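PDB 2D4E: 5-carboxymethyl-2-hydroxymuconate semialdehyde dehydrogenase from Thermus thermophilus, which probably catalyses the NAD-dependent oxidation of 5-carboxymethyl-2-hydroxymuconate semialdehyde to the corresponding carboxylic acid, as an aldehyde dehydrogenase family member. Local coordinates for residues Gly41-Ser46 against Leu55-Arg60; Ala27-Ala32 against Leu224-Gly229; Lys364-Arg369 against Met403-Glu408. All coordinates share one frame; numbering follows the deposited sequence.

Contact 1: Gly41-Ser46 against Leu55-Arg60; sequences GETFPS and LGVAAR. With NA (sodium ion), chain I.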
loop_
_atom_site.group_PDB
_atom_site.type_symbol
_atom_site.label_atom_id
_atom_site.label_comp_id
_atom_site.label_asym_id
_atom_site.label_seq_id
_atom_site.Cartn_x
_atom_site.Cartn_y
_atom_site.Cartn_z
ATOM N N GLY C 41 -12.117 3.608 50.125
ATOM C CA GLY C 41 -13.062 2.554 50.451
ATOM C C GLY C 41 -14.440 2.815 49.862
ATOM O O GLY C 41 -15.337 1.977 49.951
ATOM N N GLU C 42 -14.605 3.982 49.255
ATOM C CA GLU C 42 -15.873 4.367 48.656
ATOM C C GLU C 42 -16.271 3.518 47.451
ATOM O O GLU C 42 -15.421 3.012 46.714
ATOM C CB GLU C 42 -15.827 5.837 48.236
ATOM C CG GLU C 42 -15.914 6.817 49.390
ATOM C CD GLU C 42 -15.920 8.263 48.924
ATOM O OE1 GLU C 42 -16.669 8.581 47.972
ATOM O OE2 GLU C 42 -15.184 9.084 49.514
ATOM N N THR C 43 -17.578 3.369 47.267
ATOM C CA THR C 43 -18.115 2.613 46.146
ATOM C C THR C 43 -19.352 3.340 45.630
ATOM O O THR C 43 -19.841 4.277 46.261
ATOM C CB THR C 43 -18.541 1.179 46.559
ATOM O OG1 THR C 43 -19.585 1.252 47.535
ATOM C CG2 THR C 43 -17.365 0.403 47.133
ATOM N N PHE C 44 -19.842 2.916 44.472
ATOM C CA PHE C 44 -21.041 3.500 43.892
ATOM C C PHE C 44 -21.863 2.345 43.328
ATOM O O PHE C 44 -21.317 1.353 42.842
ATOM C CB PHE C 44 -20.683 4.532 42.810
ATOM C CG PHE C 44 -20.052 3.946 41.573
ATOM C CD1 PHE C 44 -20.842 3.538 40.498
ATOM C CD2 PHE C 44 -18.669 3.819 41.475
ATOM C CE1 PHE C 44 -20.262 3.018 39.345
ATOM C CE2 PHE C 44 -18.079 3.298 40.324
ATOM C CZ PHE C 44 -18.877 2.898 39.256
ATOM N N PRO C 45 -23.192 2.447 43.406
ATOM C CA PRO C 45 -24.041 1.371 42.896
ATOM C C PRO C 45 -24.355 1.449 41.410
ATOM O O PRO C 45 -24.240 2.507 40.788
ATOM C CB PRO C 45 -25.297 1.523 43.731
ATOM C CG PRO C 45 -25.434 3.034 43.786
ATOM C CD PRO C 45 -24.001 3.515 44.027
ATOM N N SER C 46 -24.746 0.305 40.857
ATOM C CA SER C 46 -25.156 0.204 39.467
ATOM C C SER C 46 -26.503 -0.505 39.489
ATOM O O SER C 46 -26.645 -1.568 40.097
ATOM C CB SER C 46 -24.166 -0.609 38.637
ATOM O OG SER C 46 -24.627 -0.682 37.296
ATOM N N LEU C 55 -27.880 -3.771 41.522
ATOM C CA LEU C 55 -27.298 -5.049 41.109
ATOM C C LEU C 55 -26.078 -5.364 41.951
ATOM O O LEU C 55 -25.807 -6.520 42.287
ATOM C CB LEU C 55 -26.856 -4.996 39.645
ATOM C CG LEU C 55 -27.839 -5.314 38.522
ATOM C CD1 LEU C 55 -27.157 -5.048 37.184
ATOM C CD2 LEU C 55 -28.277 -6.771 38.612
ATOM N N GLY C 56 -25.336 -4.315 42.273
ATOM C CA GLY C 56 -24.131 -4.459 43.058
ATOM C C GLY C 56 -23.427 -3.122 43.110
ATOM O O GLY C 56 -24.012 -2.093 42.751
ATOM N N VAL C 57 -22.176 -3.125 43.551
ATOM C CA VAL C 57 -21.421 -1.888 43.654
ATOM C C VAL C 57 -20.038 -2.010 43.027
ATOM O O VAL C 57 -19.503 -3.107 42.884
ATOM C CB VAL C 57 -21.274 -1.460 45.142
ATOM C CG1 VAL C 57 -22.653 -1.351 45.788
ATOM C CG2 VAL C 57 -20.420 -2.467 45.902
ATOM N N ALA C 58 -19.466 -0.873 42.647
ATOM C CA ALA C 58 -18.142 -0.843 42.050
ATOM C C ALA C 58 -17.308 0.205 42.777
ATOM O O ALA C 58 -17.837 1.231 43.207
ATOM C CB ALA C 58 -18.244 -0.499 40.564
ATOM N N ALA C 59 -16.009 -0.056 42.913
ATOM C CA ALA C 59 -15.104 0.875 43.586
ATOM C C ALA C 59 -15.139 2.250 42.918
ATOM O O ALA C 59 -15.096 2.359 41.690
ATOM C CB ALA C 59 -13.685 0.322 43.574
ATOM N N ARG C 60 -15.214 3.300 43.729
ATOM C CA ARG C 60 -15.261 4.658 43.209
ATOM C C ARG C 60 -13.854 5.225 43.102
ATOM O O ARG C 60 -13.344 5.829 44.043
ATOM C CB ARG C 60 -16.121 5.536 44.120
ATOM C CG ARG C 60 -16.336 6.949 43.607
ATOM C CD ARG C 60 -17.390 7.665 44.427
ATOM N NE ARG C 60 -17.582 9.044 43.989
ATOM C CZ ARG C 60 -18.509 9.861 44.480
ATOM N NH1 ARG C 60 -19.333 9.439 45.429
ATOM N NH2 ARG C 60 -18.610 11.102 44.027
HETATM NA NA NA I . -26.387 -0.887 35.267
HETATM O O HOH W 1 -20.728 6.628 45.912
HETATM O O HOH W 2 -27.578 1.258 35.036
#

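Contact 2: Ala27-Ala32 against Leu224-Gly229; sequences ALHFIA and LVQGFG. With NAD (nicotinamide-adenine-dinucleotide), chain K.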
loop_
_atom_site.group_PDB
_atom_site.type_symbol
_atom_site.label_atom_id
_atom_site.label_comp_id
_atom_site.label_asym_id
_atom_site.label_seq_id
_atom_site.Cartn_x
_atom_site.Cartn_y
_atom_site.Cartn_z
ATOM N N ALA C 27 -17.299 -4.649 42.441
ATOM C CA ALA C 27 -16.448 -4.621 41.250
ATOM C C ALA C 27 -15.239 -3.745 41.574
ATOM O O ALA C 27 -15.370 -2.534 41.741
ATOM C CB ALA C 27 -17.224 -4.049 40.066
ATOM N N LEU C 28 -14.061 -4.354 41.661
ATOM C CA LEU C 28 -12.852 -3.610 42.011
ATOM C C LEU C 28 -11.986 -3.171 40.837
ATOM O O LEU C 28 -12.169 -3.612 39.701
ATOM C CB LEU C 28 -11.994 -4.443 42.967
ATOM C CG LEU C 28 -12.661 -4.917 44.264
ATOM C CD1 LEU C 28 -11.719 -5.839 45.023
ATOM C CD2 LEU C 28 -13.034 -3.715 45.108
ATOM N N HIS C 29 -11.038 -2.288 41.128
ATOM C CA HIS C 29 -10.104 -1.811 40.121
ATOM C C HIS C 29 -9.082 -2.922 39.946
ATOM O O HIS C 29 -8.983 -3.823 40.778
ATOM C CB HIS C 29 -9.332 -0.574 40.604
ATOM C CG HIS C 29 -10.188 0.501 41.194
ATOM N ND1 HIS C 29 -11.156 1.167 40.473
ATOM C CD2 HIS C 29 -10.196 1.050 42.433
ATOM C CE1 HIS C 29 -11.723 2.081 41.242
ATOM N NE2 HIS C 29 -11.158 2.030 42.436
ATOM N N PHE C 30 -8.335 -2.865 38.852
ATOM C CA PHE C 30 -7.268 -3.821 38.624
ATOM C C PHE C 30 -6.064 -2.932 38.343
ATOM O O PHE C 30 -5.973 -2.302 37.287
ATOM C CB PHE C 30 -7.534 -4.726 37.424
ATOM C CG PHE C 30 -6.563 -5.864 37.328
ATOM C CD1 PHE C 30 -6.695 -6.973 38.161
ATOM C CD2 PHE C 30 -5.473 -5.799 36.463
ATOM C CE1 PHE C 30 -5.754 -8.002 38.137
ATOM C CE2 PHE C 30 -4.522 -6.824 36.430
ATOM C CZ PHE C 30 -4.665 -7.927 37.270
ATOM N N ILE C 31 -5.153 -2.872 39.304
ATOM C CA ILE C 31 -3.977 -2.028 39.189
ATOM C C ILE C 31 -2.698 -2.793 39.489
ATOM O O ILE C 31 -2.635 -3.570 40.443
ATOM C CB ILE C 31 -4.107 -0.827 40.149
ATOM C CG1 ILE C 31 -5.377 -0.043 39.801
ATOM C CG2 ILE C 31 -2.870 0.053 40.068
ATOM C CD1 ILE C 31 -5.728 1.045 40.779
ATOM N N ALA C 32 -1.684 -2.578 38.660
ATOM C CA ALA C 32 -0.401 -3.240 38.834
ATOM C C ALA C 32 -0.556 -4.740 39.111
ATOM O O ALA C 32 0.079 -5.284 40.016
ATOM C CB ALA C 32 0.377 -2.570 39.967
ATOM N N LEU C 224 -7.391 -1.290 35.247
ATOM C CA LEU C 224 -8.778 -0.866 35.258
ATOM C C LEU C 224 -9.089 0.017 36.453
ATOM O O LEU C 224 -8.710 -0.292 37.585
ATOM C CB LEU C 224 -9.687 -2.092 35.292
ATOM C CG LEU C 224 -11.119 -1.855 35.772
ATOM C CD1 LEU C 224 -11.856 -0.974 34.772
ATOM C CD2 LEU C 224 -11.824 -3.190 35.945
ATOM N N VAL C 225 -9.773 1.125 36.194
ATOM C CA VAL C 225 -10.174 2.034 37.257
ATOM C C VAL C 225 -11.651 2.366 37.068
ATOM O O VAL C 225 -12.032 2.984 36.076
ATOM C CB VAL C 225 -9.360 3.347 37.241
ATOM C CG1 VAL C 225 -9.803 4.234 38.393
ATOM C CG2 VAL C 225 -7.872 3.049 37.358
ATOM N N GLN C 226 -12.476 1.929 38.013
ATOM C CA GLN C 226 -13.910 2.183 37.960
ATOM C C GLN C 226 -14.165 3.568 38.535
ATOM O O GLN C 226 -13.418 4.038 39.395
ATOM C CB GLN C 226 -14.665 1.141 38.788
ATOM C CG GLN C 226 -14.501 -0.281 38.306
ATOM C CD GLN C 226 -15.403 -0.610 37.131
ATOM O OE1 GLN C 226 -15.992 0.278 36.517
ATOM N NE2 GLN C 226 -15.507 -1.894 36.810
ATOM N N GLY C 227 -15.216 4.231 38.067
ATOM C CA GLY C 227 -15.508 5.552 38.595
ATOM C C GLY C 227 -16.237 6.481 37.653
ATOM O O GLY C 227 -16.428 6.176 36.474
ATOM N N PHE C 228 -16.633 7.632 38.185
ATOM C CA PHE C 228 -17.368 8.638 37.429
ATOM C C PHE C 228 -16.495 9.363 36.412
ATOM O O PHE C 228 -15.282 9.484 36.590
ATOM C CB PHE C 228 -17.986 9.650 38.399
ATOM C CG PHE C 228 -18.938 9.037 39.388
ATOM C CD1 PHE C 228 -19.032 9.539 40.683
ATOM C CD2 PHE C 228 -19.755 7.967 39.025
ATOM C CE1 PHE C 228 -19.927 8.982 41.607
ATOM C CE2 PHE C 228 -20.651 7.405 39.936
ATOM C CZ PHE C 228 -20.737 7.913 41.231
ATOM N N GLY C 229 -17.123 9.853 35.349
ATOM C CA GLY C 229 -16.398 10.566 34.311
ATOM C C GLY C 229 -15.636 11.782 34.811
ATOM O O GLY C 229 -14.466 11.979 34.463
HETATM P PA NAD K . -20.481 9.817 27.977
HETATM O O1A NAD K . -20.908 10.675 29.075
HETATM O O2A NAD K . -19.641 10.536 27.003
HETATM O O5B NAD K . -19.622 8.523 28.451
HETATM C C5B NAD K . -18.417 8.014 27.789
HETATM C C4B NAD K . -17.316 7.932 28.824
HETATM O O4B NAD K . -16.981 9.310 29.100
HETATM C C3B NAD K . -17.750 7.351 30.199
HETATM O O3B NAD K . -16.888 6.261 30.585
HETATM C C2B NAD K . -17.668 8.578 31.122
HETATM O O2B NAD K . -17.335 8.242 32.488
HETATM C C1B NAD K . -16.614 9.415 30.426
HETATM N N9A NAD K . -16.685 10.817 30.797
HETATM C C8A NAD K . -17.793 11.622 30.991
HETATM N N7A NAD K . -17.487 12.894 31.338
HETATM C C5A NAD K . -16.092 12.879 31.358
HETATM C C6A NAD K . -15.124 13.911 31.653
HETATM N N6A NAD K . -15.467 15.158 31.988
HETATM N N1A NAD K . -13.788 13.545 31.576
HETATM C C2A NAD K . -13.439 12.243 31.229
HETATM N N3A NAD K . -14.253 11.236 30.945
HETATM C C4A NAD K . -15.575 11.608 31.023
HETATM O O3 NAD K . -21.737 9.239 27.341
HETATM P PN NAD K . -22.425 7.830 27.104
HETATM O O1N NAD K . -23.793 7.963 27.646
HETATM O O2N NAD K . -21.586 6.775 27.698
HETATM O O5D NAD K . -22.427 7.997 25.564
HETATM C C5D NAD K . -23.268 7.371 24.626
HETATM C C4D NAD K . -22.711 8.082 23.433
HETATM O O4D NAD K . -21.572 7.394 22.871
HETATM C C3D NAD K . -23.688 8.417 22.315
HETATM O O3D NAD K . -23.620 9.799 21.909
HETATM C C2D NAD K . -23.254 7.423 21.239
HETATM O O2D NAD K . -23.621 7.898 19.927
HETATM C C1D NAD K . -21.765 7.336 21.490
HETATM N N1N NAD K . -21.149 6.121 20.932
HETATM C C2N NAD K . -20.392 6.375 19.798
HETATM C C3N NAD K . -19.790 5.276 19.203
HETATM C C7N NAD K . -18.951 5.413 17.941
HETATM O O7N NAD K . -18.446 4.410 17.471
HETATM N N7N NAD K . -18.789 6.618 17.366
HETATM C C4N NAD K . -19.954 3.921 19.749
HETATM C C5N NAD K . -20.760 3.817 20.919
HETATM C C6N NAD K . -21.382 4.854 21.559
#

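Contact 3: Lys364-Arg369 against Met403-Glu408; sequences KREGAR and MKIAQE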
loop_
_atom_site.group_PDB
_atom_site.type_symbol
_atom_site.label_atom_id
_atom_site.label_comp_id
_atom_site.label_asym_id
_atom_site.label_seq_id
_atom_site.Cartn_x
_atom_site.Cartn_y
_atom_site.Cartn_z
ATOM N N LYS C 364 -42.998 17.086 20.302
ATOM C CA LYS C 364 -44.429 17.375 20.301
ATOM C C LYS C 364 -44.663 18.884 20.303
ATOM O O LYS C 364 -45.477 19.390 19.534
ATOM C CB LYS C 364 -45.099 16.753 21.529
ATOM C CG LYS C 364 -45.038 15.236 21.563
ATOM C CD LYS C 364 -45.282 14.682 22.959
ATOM C CE LYS C 364 -46.710 14.880 23.432
ATOM N NZ LYS C 364 -46.916 14.225 24.763
ATOM N N ARG C 365 -43.934 19.599 21.157
ATOM C CA ARG C 365 -44.091 21.047 21.254
ATOM C C ARG C 365 -43.650 21.807 20.010
ATOM O O ARG C 365 -44.167 22.888 19.742
ATOM C CB ARG C 365 -43.333 21.604 22.469
ATOM C CG ARG C 365 -43.858 21.135 23.830
ATOM C CD ARG C 365 -43.363 22.042 24.957
ATOM N NE ARG C 365 -41.930 22.308 24.843
ATOM C CZ ARG C 365 -40.974 21.473 25.233
ATOM N NH1 ARG C 365 -41.292 20.318 25.804
ATOM N NH2 ARG C 365 -39.699 21.804 25.072
ATOM N N GLU C 366 -42.698 21.264 19.251
ATOM C CA GLU C 366 -42.230 21.968 18.062
ATOM C C GLU C 366 -43.014 21.658 16.793
ATOM O O GLU C 366 -42.641 22.101 15.711
ATOM C CB GLU C 366 -40.728 21.724 17.831
ATOM C CG GLU C 366 -40.315 20.278 17.601
ATOM C CD GLU C 366 -38.800 20.117 17.444
ATOM O OE1 GLU C 366 -38.317 18.968 17.483
ATOM O OE2 GLU C 366 -38.093 21.136 17.279
ATOM N N GLY C 367 -44.098 20.900 16.920
ATOM C CA GLY C 367 -44.909 20.599 15.752
ATOM C C GLY C 367 -44.744 19.243 15.088
ATOM O O GLY C 367 -45.369 18.981 14.055
ATOM N N ALA C 368 -43.914 18.378 15.656
ATOM C CA ALA C 368 -43.721 17.055 15.075
ATOM C C ALA C 368 -44.969 16.219 15.332
ATOM O O ALA C 368 -45.565 16.305 16.405
ATOM C CB ALA C 368 -42.497 16.381 15.686
ATOM N N ARG C 369 -45.368 15.425 14.342
ATOM C CA ARG C 369 -46.548 14.569 14.463
ATOM C C ARG C 369 -46.184 13.213 15.057
ATOM O O ARG C 369 -45.473 12.424 14.438
ATOM C CB ARG C 369 -47.188 14.343 13.093
ATOM C CG ARG C 369 -47.750 15.586 12.432
ATOM C CD ARG C 369 -48.012 15.310 10.958
ATOM N NE ARG C 369 -48.727 14.051 10.781
ATOM C CZ ARG C 369 -48.636 13.288 9.698
ATOM N NH1 ARG C 369 -47.856 13.658 8.691
ATOM N NH2 ARG C 369 -49.310 12.146 9.627
ATOM N N MET C 403 -35.934 20.565 12.908
ATOM C CA MET C 403 -36.435 20.357 14.258
ATOM C C MET C 403 -35.353 19.836 15.192
ATOM O O MET C 403 -34.394 19.197 14.760
ATOM C CB MET C 403 -37.612 19.385 14.247
ATOM C CG MET C 403 -38.862 19.955 13.607
ATOM S SD MET C 403 -40.206 18.770 13.605
ATOM C CE MET C 403 -41.583 19.830 13.076
ATOM N N LYS C 404 -35.519 20.126 16.476
ATOM C CA LYS C 404 -34.572 19.705 17.490
ATOM C C LYS C 404 -34.458 18.177 17.553
ATOM O O LYS C 404 -33.364 17.645 17.732
ATOM C CB LYS C 404 -34.997 20.264 18.852
ATOM C CG LYS C 404 -33.993 20.025 19.975
ATOM C CD LYS C 404 -34.505 20.572 21.307
ATOM C CE LYS C 404 -34.660 22.090 21.284
ATOM N NZ LYS C 404 -33.341 22.784 21.232
ATOM N N ILE C 405 -35.575 17.469 17.398
ATOM C CA ILE C 405 -35.532 16.009 17.455
ATOM C C ILE C 405 -34.846 15.427 16.231
ATOM O O ILE C 405 -34.509 14.242 16.201
ATOM C CB ILE C 405 -36.942 15.366 17.580
ATOM C CG1 ILE C 405 -37.828 15.780 16.407
ATOM C CG2 ILE C 405 -37.566 15.743 18.908
ATOM C CD1 ILE C 405 -39.131 14.999 16.333
ATOM N N ALA C 406 -34.647 16.258 15.216
ATOM C CA ALA C 406 -33.977 15.811 14.002
ATOM C C ALA C 406 -32.493 16.182 14.068
ATOM O O ALA C 406 -31.641 15.486 13.516
ATOM C CB ALA C 406 -34.620 16.459 12.778
ATOM N N GLN C 407 -32.195 17.273 14.761
ATOM C CA GLN C 407 -30.829 17.771 14.882
ATOM C C GLN C 407 -30.017 17.207 16.041
ATOM O O GLN C 407 -28.794 17.115 15.950
ATOM C CB GLN C 407 -30.847 19.299 15.003
ATOM C CG GLN C 407 -31.251 20.037 13.729
ATOM C CD GLN C 407 -30.233 19.866 12.622
ATOM O OE1 GLN C 407 -29.033 20.092 12.824
ATOM N NE2 GLN C 407 -30.701 19.473 11.441
ATOM N N GLU C 408 -30.684 16.838 17.130
ATOM C CA GLU C 408 -29.968 16.336 18.292
ATOM C C GLU C 408 -30.120 14.847 18.509
ATOM O O GLU C 408 -31.183 14.275 18.260
ATOM C CB GLU C 408 -30.409 17.090 19.547
ATOM C CG GLU C 408 -30.226 18.594 19.445
ATOM C CD GLU C 408 -30.498 19.316 20.758
ATOM O OE1 GLU C 408 -30.530 20.564 20.742
ATOM O OE2 GLU C 408 -30.671 18.647 21.804
#

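Contact 1: Gly41-Ser46 against Leu55-Arg60
The ring of Phe44 lies across the partner strand of an antiparallel beta hairpin held by backbone bonds. Its CG sits in the crowded position between backbone N and carbonyl carbon (chi1 68°). The methyl of Ala58 lies over one face in a CH-pi contact, Ala58 CB standing 4.1 Å from the centroid of the Phe44 ring, while CA of Arg60 meets its edge in plane. Phe228 packs its ring against that of Phe44, linking the hairpin to the loop at the NAD pocket. An alanine here would remove the Phe44 ring and would probably loosen the packing between the hairpin and the loop at Phe228. Phe44 and Ala58 form a hydrogen-bonded pair, with Phe44 N to Ala58 O and Ala58 N to Phe44 O each 2.9 Å and both donors in the carbonyl plane. At the open end, the nearly straight bond from Arg60 N to Glu42 O (3.0 Å) has its donor above the carbonyl plane. The side chains of Glu42 and Arg60 then run side by side in the same direction. Their carboxylate and guanidinium planes are 88° apart, and OE1 lies well out of the guanidinium plane, so no N-H points at it; the long salt bridge from Glu42 OE1 to Arg60 NH1 (3.8 Å) is one of charge alone. Arg60 NH2 also pairs with Glu231. Towards the turn, Leu55 N donates to Ser46 O at 2.9 Å. Ser46 OG, anti to the backbone N (chi1 179°), binds the sodium ion at 2.7 Å, alongside Leu47 O, Asp113 OD1, Trp200 O and a water. Backbone bonds thus fix the hairpin, the ion pair is likely to add mainly electrostatic attraction, and the sodium ion ties the strand to the distant Asp113 and Trp200.

Contact 2: Ala27-Ala32 against Leu224-Gly229
Gln226 N donates to His29 ND1 at 2.9 Å, meeting the imidazole at its edge only 7° out of the ring plane. As the acceptor here, ND1 carries no proton, and the other ring nitrogen, His29 NE2, is paired with Ser38, so both nitrogens of this buried ring are engaged. The ring is brought there by CG lying anti to the carbonyl carbon (chi1 -49°). Two backbone bonds follow at the next residue pair: Leu224 N to Phe30 O at 2.7 Å and Phe30 N to Leu224 O at 2.9 Å, each donor in the carbonyl plane and on a lone pair. They make a single antiparallel bridge between strand 29-31 and the end of strand 222-224, an outermost strand of the parallel sheet in the Rossmann-like NAD-binding domain. Beyond that strand the chain runs through Gly227 to Phe228, the N-cap of helix 229-238, and Gly229 CA comes within 3.1 Å of NAD O2B; a side chain on Gly229 would collide with the adenine. Apolar contacts lie next to these bonds. Val225 CG1 lies 3.9 Å from His29 ND1, while Phe30 CB and Leu224 CB meet at 4.0 Å before the Phe30 ring leads away from the contact. The Leu224 branch CD2 approaches the carbonyl of Leu28. Gln226, bent at chi2 (-81°), lays its CG near Ala27 O and carries its amide on to Pro202 and Thr206.

Contact 3: Lys364-Arg369 against Met403-Glu408
Two hydrogen bonds carry the polar part of this contact, and both end on the carboxylate of Glu366. Lys404 N donates to Glu366 OE2 at 2.9 Å and Ile405 N to Glu366 OE1 at 3.1 Å, each oxygen offering its syn lone pair. The carboxylate therefore grips two successive backbone N-H groups in the first turn of helix 404-407. Glu366 reaches them with CG in the crowded position between N and the carbonyl carbon (chi1 61°) and the chain extended beyond. The charge would probably be favoured by the helix N terminus. Lys404 itself turns its amine toward Glu408, making a long salt bridge within its own segment.

The chain of Met403, extended beyond CG, crosses Glu366 obliquely and runs past its carboxylate and carbonyl, with Met403 CB 3.3 Å from Glu366 OE1 and the terminal Met403 CE 3.6 Å from Glu366 O.

The apolar contacts gather on Ala368. Met403 SD passes 3.9 Å from Ala368 CB, and Ile405 CD1 also touches Ala368 CB, at 3.7 Å; Phe397 of strand 395-398 packs on Ala368 and Ile405 as well.

Gly367, with positive phi (101°), is the C-prime residue of a Schellman motif that closes helix 350-365. The whole is thus a helix C terminus whose first non-helical residue, Glu366, accepts hydrogen bonds from the first N-H groups of helix 404-407, where Met403 holds the N-cap position.

From the N terminus, the chain first passes through Ala27-Ala32 and then forms the hairpin of contact 1, a short loop that closes within a few residues. Contact 2 closes much later, when the chain returns at Leu224-Gly229 after 191 intervening residues, so the hairpin lies wholly within the larger loop. The two also touch: Ala27 is probably hydrogen-bonded through its backbone to Val57 and Ala59, joining the hairpin, the loop leading into strand 29-31 and the edge of the NAD-binding sheet. Contact 3 opens and closes afterwards, in series with both. Its centre is about 38 Å from that of contact 1, and it joins helices beside the mixed seven-stranded sheet.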